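Local coordinates for Lin1840 protein (Listeria innocua serovar 6a, PDB 4ZOC) that probably hydrolyses terminal, non-reducing beta-D-glucosyl residues with release of beta-D-glucose, and takes part in beta-1,2-glucan metabolism, at residues A[99-103]-A[104-108]; A[419-422]-A[423-427]; A[504-507]-A[508-512]. The protein carries 2 engineered substitutions. One frame throughout, in Å; residues are numbered along the deposited sequence.

Interaction 1: A[99-103]-A[104-108]; sequences VFPIP and LALGC
Pro-101 turns its ring onto the start of the helix that follows it. Its CB is the shared contact point, 3.8 Å from Ala-105 CB and 3.9 Å from Leu-106 CD2, and the leucine side chain runs across the proline at about a right angle. Leu-106 reaches this place with CG anti to its carbonyl carbon (chi1 -62°), and it also packs on Val-115 and Met-118 of helix 112-128. About a quarter-turn round the alanine methyl from the proline, Ile-102 CG1 lies 4.0 Å from Ala-105 CB. The apolar patch grades into backbone at Pro-101 O, a buried oxygen without a polar partner in the model, which has Leu-106 CD1 3.5 Å away. Beyond it the helix begins. Ile-102 occupies the N-cap position, and its O accepts from Leu-106 N at 3.0 Å, with the donor in the carbonyl plane; Pro-103 O takes Gly-107 N at 2.9 Å in the next bond. An isoleucine side chain offers no acceptor for capping, and Pro-103, in the first helical turn, has no N-H to be capped. Across this junction, polar cohesion therefore comes from the backbone, and the side-chain contacts between 99-103 and 104-108 are apolar.

Interaction 2: A[419-422]-A[423-427]; sequences INVE and TGLRE
Glu-422 and Arg-426, one helical turn apart, join in a side-on salt bridge in which a single carboxylate oxygen does the accepting. With CG anti to the backbone N (chi1 175°) and the chain extended beyond it, Glu-422 carries OE2 to 2.8 Å from Arg-426 NE and 3.1 Å from Arg-426 NH2. OE2 lies close to the guanidinium plane, at its edge. The NE bond uses the anti lone pair of OE2, whereas NH2 arrives on the same anti side but well out of the carboxylate plane; the two flat groups are turned 57° against each other. In the backbone of the same turn, Arg-426 N donates to Glu-422 O, so this pair is tied through backbone and side chains alike.

The helix is the connection of a beta-alpha-beta unit between strands 393-397 and 432-436 in the glycosyl hydrolase family 3 C-terminal domain, and Glu-422 and Arg-426 both pack on Val-434 of the second strand. Arg-426 NH2 also makes a weak bond to Val-432 O.

Thr-423 bonds back to the N-cap residue, Asn-420, through its OG1 and N. The asparagine OD1 receives Thr-423 N at 2.9 Å, the capping bond, and Thr-423 OG1 at 2.7 Å; the two donors come from opposite faces of the amide plane, which should restrain its rotation. Asn-420 ND2 is held by Thr-401 O. The threonine methyl CG2 meets Ile-419 CG2 at 4.1 Å, and the same isoleucine methyl sits 3.7 Å from Gly-424 N. On the buried side, Val-421 and Leu-425 lie alongside each other, CG1 to CG 4.1 Å, both resting on Leu-395 of the first strand.

Interaction 3: A[504-507]-A[508-512]; sequences LFNG and RPLEV
Asn-506 and Arg-508 are drawn together by the asparagine torsions: CG stands between the backbone N and the carbonyl carbon (chi1 54°), and a chi2 of -56° turns the amide so that ND2 reaches Arg-508 O at 2.8 Å. This closes the turn after strand 500-505, an inner strand of the mixed sheet of the alpha/beta family 3 C-terminal domain, where the chain swings back on its way to helix 513-517. The carbonyl oxygen lies near the amide plane of Asn-506, but the donor approaches 38° above the carbonyl plane, away from the lone-pair directions. ND2 has a second acceptor, Glu-524 OE2, so two bonds hold the amide.

Inside the bend, Asn-506 and Leu-510 run antiparallel to one another, with Asn-506 CB 3.8 Å from Leu-510 CD1. The CB of Arg-508 points away from 504-507 but still lies near the Gly-507 carbonyl; its guanidinium binds Pro-145 O and Arg-146 O, and its NH1 forms a salt bridge with Glu-466. Glu-466 also accepts from Gly-507 N, so one carboxylate holds two consecutive residues of the turn. The backbone N of Arg-508 is buried without a partner in the model. Where the two arms have spread apart, one pair of methyls still spans them, Leu-504 CD2 and Val-512 CG1 at 3.9 Å.

Interaction 3 touches both of the others. Toward interaction 1, whose centre is about 13 Å away, Ile-102 CD1 packs on Gly-507 CA at 3.7 Å and Leu-104 CD2 on Pro-509 CD at 4.0 Å, joining the N-terminal and C-terminal family 3 regions. Toward interaction 2, centres about 21 Å apart, Val-421 CG2 meets the ring of Phe-505 at CZ, 3.6 Å away. Interactions 1 and 2 do not touch, their nearest atoms being about 9 Å apart, yet Val-99 and Ile-419 both bond to the backbone of Thr-530. All three lie away from the glucose pocket of Trp-271, Trp-409 and Glu-473 and from the magnesium site.

Interaction 1: A[99-103]-A[104-108]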
ATOM      1  N   VAL A  99       3.268 -32.697 -11.625  1.00  8.26           N
ATOM      2  CA  VAL A  99       3.131 -31.369 -11.056  1.00  7.17           C
ATOM      3  C   VAL A  99       4.388 -31.069 -10.246  1.00  7.55           C
ATOM      4  O   VAL A  99       4.812 -31.848  -9.407  1.00  7.98           O
ATOM      5  CB  VAL A  99       1.861 -31.187 -10.227  1.00  7.34           C
ATOM      6  CG1 VAL A  99       1.693 -29.732  -9.734  1.00  8.07           C
ATOM      7  CG2 VAL A  99       0.660 -31.631 -10.986  1.00  8.82           C
ATOM      8  N   PHE A 100       4.999 -29.951 -10.586  1.00  8.09           N
ATOM      9  CA  PHE A 100       6.204 -29.443  -9.975  1.00  7.55           C
ATOM     10  C   PHE A 100       5.816 -28.453  -8.852  1.00  8.20           C
ATOM     11  O   PHE A 100       4.622 -28.079  -8.686  1.00  7.71           O
ATOM     12  CB  PHE A 100       7.099 -28.758 -11.024  1.00  8.22           C
ATOM     13  CG  PHE A 100       7.845 -29.716 -11.919  1.00  8.12           C
ATOM     14  CD1 PHE A 100       7.172 -30.425 -12.875  1.00  8.69           C
ATOM     15  CD2 PHE A 100       9.236 -29.831 -11.868  1.00  7.84           C
ATOM     16  CE1 PHE A 100       7.827 -31.305 -13.692  1.00  9.00           C
ATOM     17  CE2 PHE A 100       9.866 -30.740 -12.657  1.00  8.08           C
ATOM     18  CZ  PHE A 100       9.166 -31.479 -13.572  1.00  6.95           C
ATOM     19  N   PRO A 101       6.828 -28.015  -8.055  1.00  7.36           N
ATOM     20  CA  PRO A 101       6.509 -26.976  -7.021  1.00  6.95           C
ATOM     21  C   PRO A 101       5.886 -25.761  -7.653  1.00  6.93           C
ATOM     22  O   PRO A 101       6.175 -25.393  -8.838  1.00  5.78           O
ATOM     23  CB  PRO A 101       7.869 -26.702  -6.353  1.00  7.86           C
ATOM     24  CG  PRO A 101       8.623 -27.988  -6.551  1.00  8.01           C
ATOM     25  CD  PRO A 101       8.187 -28.514  -7.902  1.00  7.88           C
ATOM     26  N   ILE A 102       4.985 -25.157  -6.880  1.00  6.97           N
ATOM     27  CA  ILE A 102       4.393 -23.833  -7.265  1.00  8.06           C
ATOM     28  C   ILE A 102       5.469 -22.809  -7.578  1.00  8.40           C
ATOM     29  O   ILE A 102       6.566 -22.910  -7.068  1.00  7.04           O
ATOM     30  CB  ILE A 102       3.420 -23.263  -6.211  1.00  7.97           C
ATOM     31  CG1 ILE A 102       4.061 -23.107  -4.809  1.00  7.84           C
ATOM     32  CG2 ILE A 102       2.158 -24.062  -6.184  1.00  8.03           C
ATOM     33  CD1 ILE A 102       3.273 -22.238  -3.858  1.00  7.24           C
ATOM     34  N   PRO A 103       5.173 -21.836  -8.473  1.00  6.92           N
ATOM     35  CA  PRO A 103       6.249 -20.942  -8.828  1.00  7.12           C
ATOM     36  C   PRO A 103       6.985 -20.220  -7.668  1.00  7.58           C
ATOM     37  O   PRO A 103       8.186 -19.997  -7.788  1.00  7.98           O
ATOM     38  CB  PRO A 103       5.564 -19.986  -9.805  1.00  7.27           C
ATOM     39  CG  PRO A 103       4.582 -20.885 -10.489  1.00  6.03           C
ATOM     40  CD  PRO A 103       4.064 -21.741  -9.412  1.00  6.43           C
ATOM     41  N   LEU A 104       6.266 -19.820  -6.615  1.00  8.42           N
ATOM     42  CA  LEU A 104       6.879 -19.091  -5.483  1.00  6.60           C
ATOM     43  C   LEU A 104       7.939 -20.011  -4.863  1.00  6.21           C
ATOM     44  O   LEU A 104       8.980 -19.561  -4.481  1.00  9.02           O
ATOM     45  CB  LEU A 104       5.798 -18.684  -4.500  1.00  6.76           C
ATOM     46  CG  LEU A 104       6.320 -17.726  -3.420  1.00  7.88           C
ATOM     47  CD1 LEU A 104       7.153 -16.570  -3.963  1.00 10.19           C
ATOM     48  CD2 LEU A 104       5.210 -17.255  -2.540  1.00  8.75           C
ATOM     49  N   ALA A 105       7.659 -21.311  -4.796  1.00  6.20           N
ATOM     50  CA  ALA A 105       8.641 -22.309  -4.316  1.00  7.04           C
ATOM     51  C   ALA A 105       9.825 -22.394  -5.293  1.00  8.01           C
ATOM     52  O   ALA A 105      11.000 -22.429  -4.903  1.00 10.82           O
ATOM     53  CB  ALA A 105       7.999 -23.638  -4.140  1.00  7.29           C
ATOM     54  N   LEU A 106       9.535 -22.416  -6.583  1.00  8.61           N
ATOM     55  CA  LEU A 106      10.607 -22.464  -7.555  1.00  8.05           C
ATOM     56  C   LEU A 106      11.514 -21.228  -7.385  1.00  7.24           C
ATOM     57  O   LEU A 106      12.665 -21.276  -7.665  1.00  7.35           O
ATOM     58  CB  LEU A 106      10.100 -22.614  -8.997  1.00  7.76           C
ATOM     59  CG  LEU A 106       9.314 -23.891  -9.296  1.00  8.32           C
ATOM     60  CD1 LEU A 106       8.752 -23.911 -10.694  1.00  8.20           C
ATOM     61  CD2 LEU A 106      10.173 -25.099  -9.040  1.00  9.90           C
ATOM     62  N   GLY A 107      10.963 -20.099  -7.030  1.00  7.70           N
ATOM     63  CA  GLY A 107      11.723 -18.856  -6.825  1.00  6.08           C
ATOM     64  C   GLY A 107      12.734 -19.171  -5.698  1.00  5.97           C
ATOM     65  O   GLY A 107      13.911 -18.864  -5.792  1.00  6.72           O
ATOM     66  N   CYS A 108      12.268 -19.855  -4.702  1.00  5.77           N
ATOM     67  CA  CYS A 108      13.159 -20.208  -3.525  1.00  7.76           C
ATOM     68  C   CYS A 108      14.325 -21.181  -3.867  1.00  8.11           C
ATOM     69  O   CYS A 108      15.265 -21.272  -3.123  1.00  6.74           O
ATOM     70  CB  CYS A 108      12.374 -20.753  -2.347  1.00  8.34           C
ATOM     71  SG  CYS A 108      11.147 -19.612  -1.651  1.00  8.91           S
TER

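Interaction 2: A[419-422]-A[423-427]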
ATOM      1  N   ILE A 419       1.930 -37.929  -3.979  1.00 10.21           N
ATOM      2  CA  ILE A 419       2.374 -38.687  -2.837  1.00  9.44           C
ATOM      3  C   ILE A 419       2.146 -37.829  -1.610  1.00  9.27           C
ATOM      4  O   ILE A 419       2.822 -36.768  -1.454  1.00 11.57           O
ATOM      5  CB  ILE A 419       3.861 -39.060  -2.949  1.00 10.30           C
ATOM      6  CG1 ILE A 419       4.223 -39.816  -4.265  1.00 11.63           C
ATOM      7  CG2 ILE A 419       4.348 -39.859  -1.725  1.00 11.56           C
ATOM      8  CD1 ILE A 419       3.528 -41.103  -4.477  1.00 11.88           C
ATOM      9  N   ASN A 420       1.227 -38.249  -0.731  1.00  9.97           N
ATOM     10  CA  ASN A 420       0.988 -37.495   0.504  1.00  8.95           C
ATOM     11  C   ASN A 420       2.111 -37.668   1.536  1.00  9.31           C
ATOM     12  O   ASN A 420       3.083 -38.462   1.356  1.00  9.20           O
ATOM     13  CB  ASN A 420      -0.409 -37.721   1.034  1.00  9.85           C
ATOM     14  CG  ASN A 420      -0.591 -39.102   1.680  1.00  9.14           C
ATOM     15  OD1 ASN A 420       0.330 -39.906   1.704  1.00  9.01           O
ATOM     16  ND2 ASN A 420      -1.733 -39.323   2.266  1.00 10.33           N
ATOM     17  N   VAL A 421       2.046 -36.889   2.626  1.00  8.94           N
ATOM     18  CA  VAL A 421       3.119 -36.926   3.587  1.00 10.42           C
ATOM     19  C   VAL A 421       3.232 -38.296   4.267  1.00  7.83           C
ATOM     20  O   VAL A 421       4.343 -38.790   4.392  1.00  7.83           O
ATOM     21  CB  VAL A 421       2.982 -35.811   4.608  1.00 11.06           C
ATOM     22  CG1 VAL A 421       4.093 -35.881   5.623  1.00 11.21           C
ATOM     23  CG2 VAL A 421       3.026 -34.469   3.874  1.00 10.24           C
ATOM     24  N   GLU A 422       2.106 -38.884   4.713  1.00  7.36           N
ATOM     25  CA  GLU A 422       2.158 -40.193   5.326  1.00  8.21           C
ATOM     26  C   GLU A 422       2.824 -41.219   4.400  1.00  8.51           C
ATOM     27  O   GLU A 422       3.752 -41.930   4.804  1.00 11.07           O
ATOM     28  CB  GLU A 422       0.765 -40.725   5.750  1.00 10.49           C
ATOM     29  CG  GLU A 422       0.860 -42.158   6.285  1.00 10.45           C
ATOM     30  CD  GLU A 422      -0.477 -42.745   6.756  1.00 11.42           C
ATOM     31  OE1 GLU A 422      -1.525 -42.107   6.576  1.00 11.43           O
ATOM     32  OE2 GLU A 422      -0.438 -43.835   7.370  1.00 13.57           O
ATOM     33  N   THR A 423       2.409 -41.254   3.156  1.00 10.18           N
ATOM     34  CA  THR A 423       2.896 -42.250   2.201  1.00 10.36           C
ATOM     35  C   THR A 423       4.389 -42.048   1.964  1.00 10.93           C
ATOM     36  O   THR A 423       5.163 -43.014   1.944  1.00 10.76           O
ATOM     37  CB  THR A 423       2.080 -42.214   0.905  1.00 10.42           C
ATOM     38  OG1 THR A 423       0.730 -42.528   1.207  1.00 11.96           O
ATOM     39  CG2 THR A 423       2.619 -43.214  -0.165  1.00 10.59           C
ATOM     40  N   GLY A 424       4.800 -40.797   1.818  1.00 10.08           N
ATOM     41  CA  GLY A 424       6.213 -40.458   1.617  1.00 10.58           C
ATOM     42  C   GLY A 424       7.044 -40.887   2.839  1.00  9.96           C
ATOM     43  O   GLY A 424       8.092 -41.548   2.701  1.00 10.11           O
ATOM     44  N   LEU A 425       6.563 -40.613   4.044  1.00 10.15           N
ATOM     45  CA  LEU A 425       7.366 -40.943   5.233  1.00  9.94           C
ATOM     46  C   LEU A 425       7.509 -42.467   5.413  1.00 12.65           C
ATOM     47  O   LEU A 425       8.581 -42.961   5.810  1.00 13.30           O
ATOM     48  CB  LEU A 425       6.737 -40.305   6.515  1.00 11.56           C
ATOM     49  CG  LEU A 425       6.758 -38.793   6.662  1.00 11.89           C
ATOM     50  CD1 LEU A 425       6.524 -38.438   8.129  1.00 12.50           C
ATOM     51  CD2 LEU A 425       8.045 -38.227   6.162  1.00 15.10           C
ATOM     52  N   ARG A 426       6.453 -43.205   5.079  1.00 10.04           N
ATOM     53  CA  ARG A 426       6.467 -44.667   5.337  1.00 11.73           C
ATOM     54  C   ARG A 426       7.340 -45.396   4.356  1.00 12.65           C
ATOM     55  O   ARG A 426       7.746 -46.525   4.638  1.00 14.74           O
ATOM     56  CB  ARG A 426       5.029 -45.236   5.273  1.00 12.07           C
ATOM     57  CG  ARG A 426       4.136 -44.841   6.450  1.00 13.96           C
ATOM     58  CD  ARG A 426       2.857 -45.679   6.459  1.00 13.12           C
ATOM     59  NE  ARG A 426       1.995 -45.217   7.532  1.00 12.90           N
ATOM     60  CZ  ARG A 426       2.123 -45.513   8.807  1.00 11.77           C
ATOM     61  NH1 ARG A 426       3.089 -46.303   9.228  1.00 12.68           N
ATOM     62  NH2 ARG A 426       1.269 -44.996   9.664  1.00 13.99           N
ATOM     63  N   GLU A 427       7.682 -44.780   3.227  1.00 11.43           N
ATOM     64  CA  GLU A 427       8.728 -45.333   2.364  1.00 14.80           C
ATOM     65  C   GLU A 427      10.099 -45.296   2.992  1.00 16.88           C
ATOM     66  O   GLU A 427      10.981 -45.981   2.539  1.00 17.76           O
ATOM     67  CB  GLU A 427       8.795 -44.576   1.034  1.00 16.10           C
ATOM     68  CG  GLU A 427       7.542 -44.741   0.183  1.00 14.10           C
ATOM     69  CD  GLU A 427       7.605 -44.022  -1.165  1.00 15.36           C
ATOM     70  OE1 GLU A 427       8.404 -43.046  -1.430  1.00 18.00           O
ATOM     71  OE2 GLU A 427       6.796 -44.432  -1.997  1.00 17.13           O
TER

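Interaction 3: A[504-507]-A[508-512]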
ATOM      1  N   LEU A 504       5.519 -27.264   6.853  1.00  8.70           N
ATOM      2  CA  LEU A 504       4.511 -26.342   6.443  1.00  6.90           C
ATOM      3  C   LEU A 504       4.262 -26.362   4.946  1.00  7.10           C
ATOM      4  O   LEU A 504       5.176 -26.278   4.146  1.00  8.02           O
ATOM      5  CB  LEU A 504       4.880 -24.914   6.918  1.00  6.96           C
ATOM      6  CG  LEU A 504       3.862 -23.785   6.653  1.00  7.99           C
ATOM      7  CD1 LEU A 504       2.628 -23.934   7.498  1.00  7.57           C
ATOM      8  CD2 LEU A 504       4.545 -22.447   6.996  1.00 10.82           C
ATOM      9  N   PHE A 505       2.992 -26.493   4.597  1.00  6.85           N
ATOM     10  CA  PHE A 505       2.534 -26.472   3.164  1.00  6.66           C
ATOM     11  C   PHE A 505       1.590 -25.309   2.929  1.00  7.37           C
ATOM     12  O   PHE A 505       0.623 -25.061   3.682  1.00  7.06           O
ATOM     13  CB  PHE A 505       1.854 -27.775   2.853  1.00  6.98           C
ATOM     14  CG  PHE A 505       2.751 -28.966   3.004  1.00  6.81           C
ATOM     15  CD1 PHE A 505       2.966 -29.545   4.232  1.00  7.27           C
ATOM     16  CD2 PHE A 505       3.330 -29.517   1.906  1.00  7.62           C
ATOM     17  CE1 PHE A 505       3.808 -30.631   4.363  1.00  7.78           C
ATOM     18  CE2 PHE A 505       4.127 -30.614   2.025  1.00  8.61           C
ATOM     19  CZ  PHE A 505       4.386 -31.176   3.247  1.00  7.36           C
ATOM     20  N   ASN A 506       1.870 -24.537   1.889  1.00  7.48           N
ATOM     21  CA  ASN A 506       1.241 -23.262   1.757  1.00  6.05           C
ATOM     22  C   ASN A 506       1.613 -22.585   0.444  1.00  6.63           C
ATOM     23  O   ASN A 506       2.588 -22.944  -0.145  1.00  6.18           O
ATOM     24  CB  ASN A 506       1.579 -22.327   2.921  1.00  6.32           C
ATOM     25  CG  ASN A 506       3.036 -22.160   3.162  1.00  7.42           C
ATOM     26  OD1 ASN A 506       3.736 -23.150   3.360  1.00  8.78           O
ATOM     27  ND2 ASN A 506       3.542 -20.909   3.186  1.00  7.22           N
ATOM     28  N   GLY A 507       0.793 -21.585   0.025  1.00  5.49           N
ATOM     29  CA  GLY A 507       0.991 -20.881  -1.233  1.00  6.26           C
ATOM     30  C   GLY A 507       1.399 -19.455  -1.088  1.00  5.83           C
ATOM     31  O   GLY A 507       1.482 -18.756  -2.083  1.00  8.35           O
ATOM     32  N   ARG A 508       1.595 -18.974   0.142  1.00  6.51           N
ATOM     33  CA  ARG A 508       1.949 -17.545   0.446  1.00  5.83           C
ATOM     34  C   ARG A 508       2.781 -17.507   1.693  1.00  6.37           C
ATOM     35  O   ARG A 508       2.649 -18.389   2.523  1.00  6.17           O
ATOM     36  CB  ARG A 508       0.697 -16.646   0.703  1.00  6.59           C
ATOM     37  CG  ARG A 508      -0.264 -17.268   1.742  1.00  6.80           C
ATOM     38  CD  ARG A 508      -1.206 -16.315   2.425  1.00  5.95           C
ATOM     39  NE  ARG A 508      -2.028 -15.664   1.428  1.00  6.24           N
ATOM     40  CZ  ARG A 508      -3.088 -16.232   0.852  1.00  6.69           C
ATOM     41  NH1 ARG A 508      -3.448 -17.451   1.175  1.00  7.41           N
ATOM     42  NH2 ARG A 508      -3.804 -15.568  -0.022  1.00  8.42           N
ATOM     43  N   PRO A 509       3.666 -16.476   1.844  1.00  6.16           N
ATOM     44  CA  PRO A 509       4.167 -16.149   3.207  1.00  6.01           C
ATOM     45  C   PRO A 509       3.028 -16.046   4.183  1.00  7.52           C
ATOM     46  O   PRO A 509       1.893 -15.598   3.836  1.00  6.83           O
ATOM     47  CB  PRO A 509       4.798 -14.777   2.998  1.00  6.47           C
ATOM     48  CG  PRO A 509       5.258 -14.803   1.516  1.00  5.77           C
ATOM     49  CD  PRO A 509       4.075 -15.427   0.881  1.00  6.10           C
ATOM     50  N   LEU A 510       3.295 -16.505   5.394  1.00  6.68           N
ATOM     51  CA  LEU A 510       2.294 -16.504   6.464  1.00  6.69           C
ATOM     52  C   LEU A 510       2.979 -15.921   7.699  1.00  5.54           C
ATOM     53  O   LEU A 510       4.231 -15.896   7.769  1.00  5.37           O
ATOM     54  CB  LEU A 510       1.800 -17.909   6.776  1.00  6.29           C
ATOM     55  CG  LEU A 510       0.844 -18.460   5.712  1.00  5.43           C
ATOM     56  CD1 LEU A 510       0.879 -19.964   5.877  1.00  5.93           C
ATOM     57  CD2 LEU A 510      -0.539 -17.813   5.721  1.00  6.01           C
ATOM     58  N   GLU A 511       2.189 -15.609   8.695  1.00  5.73           N
ATOM     59  CA  GLU A 511       2.718 -15.288  10.038  1.00  6.64           C
ATOM     60  C   GLU A 511       3.169 -16.590  10.757  1.00  6.58           C
ATOM     61  O   GLU A 511       2.353 -17.431  11.171  1.00 10.01           O
ATOM     62  CB  GLU A 511       1.664 -14.602  10.892  1.00  6.81           C
ATOM     63  CG  GLU A 511       1.098 -13.303  10.360  1.00  6.83           C
ATOM     64  CD  GLU A 511       0.124 -12.605  11.319  1.00  7.54           C
ATOM     65  OE1 GLU A 511       0.014 -13.006  12.533  1.00  7.77           O
ATOM     66  OE2 GLU A 511      -0.537 -11.649  10.856  1.00  8.58           O
ATOM     67  N   VAL A 512       4.468 -16.799  10.816  1.00  7.84           N
ATOM     68  CA  VAL A 512       4.970 -18.034  11.324  1.00  6.39           C
ATOM     69  C   VAL A 512       5.705 -17.903  12.663  1.00  7.76           C
ATOM     70  O   VAL A 512       6.273 -18.929  13.186  1.00  8.24           O
ATOM     71  CB  VAL A 512       5.794 -18.813  10.286  1.00  6.53           C
ATOM     72  CG1 VAL A 512       4.965 -19.146   9.057  1.00  6.95           C
ATOM     73  CG2 VAL A 512       7.120 -18.111   9.994  1.00  6.44           C
TER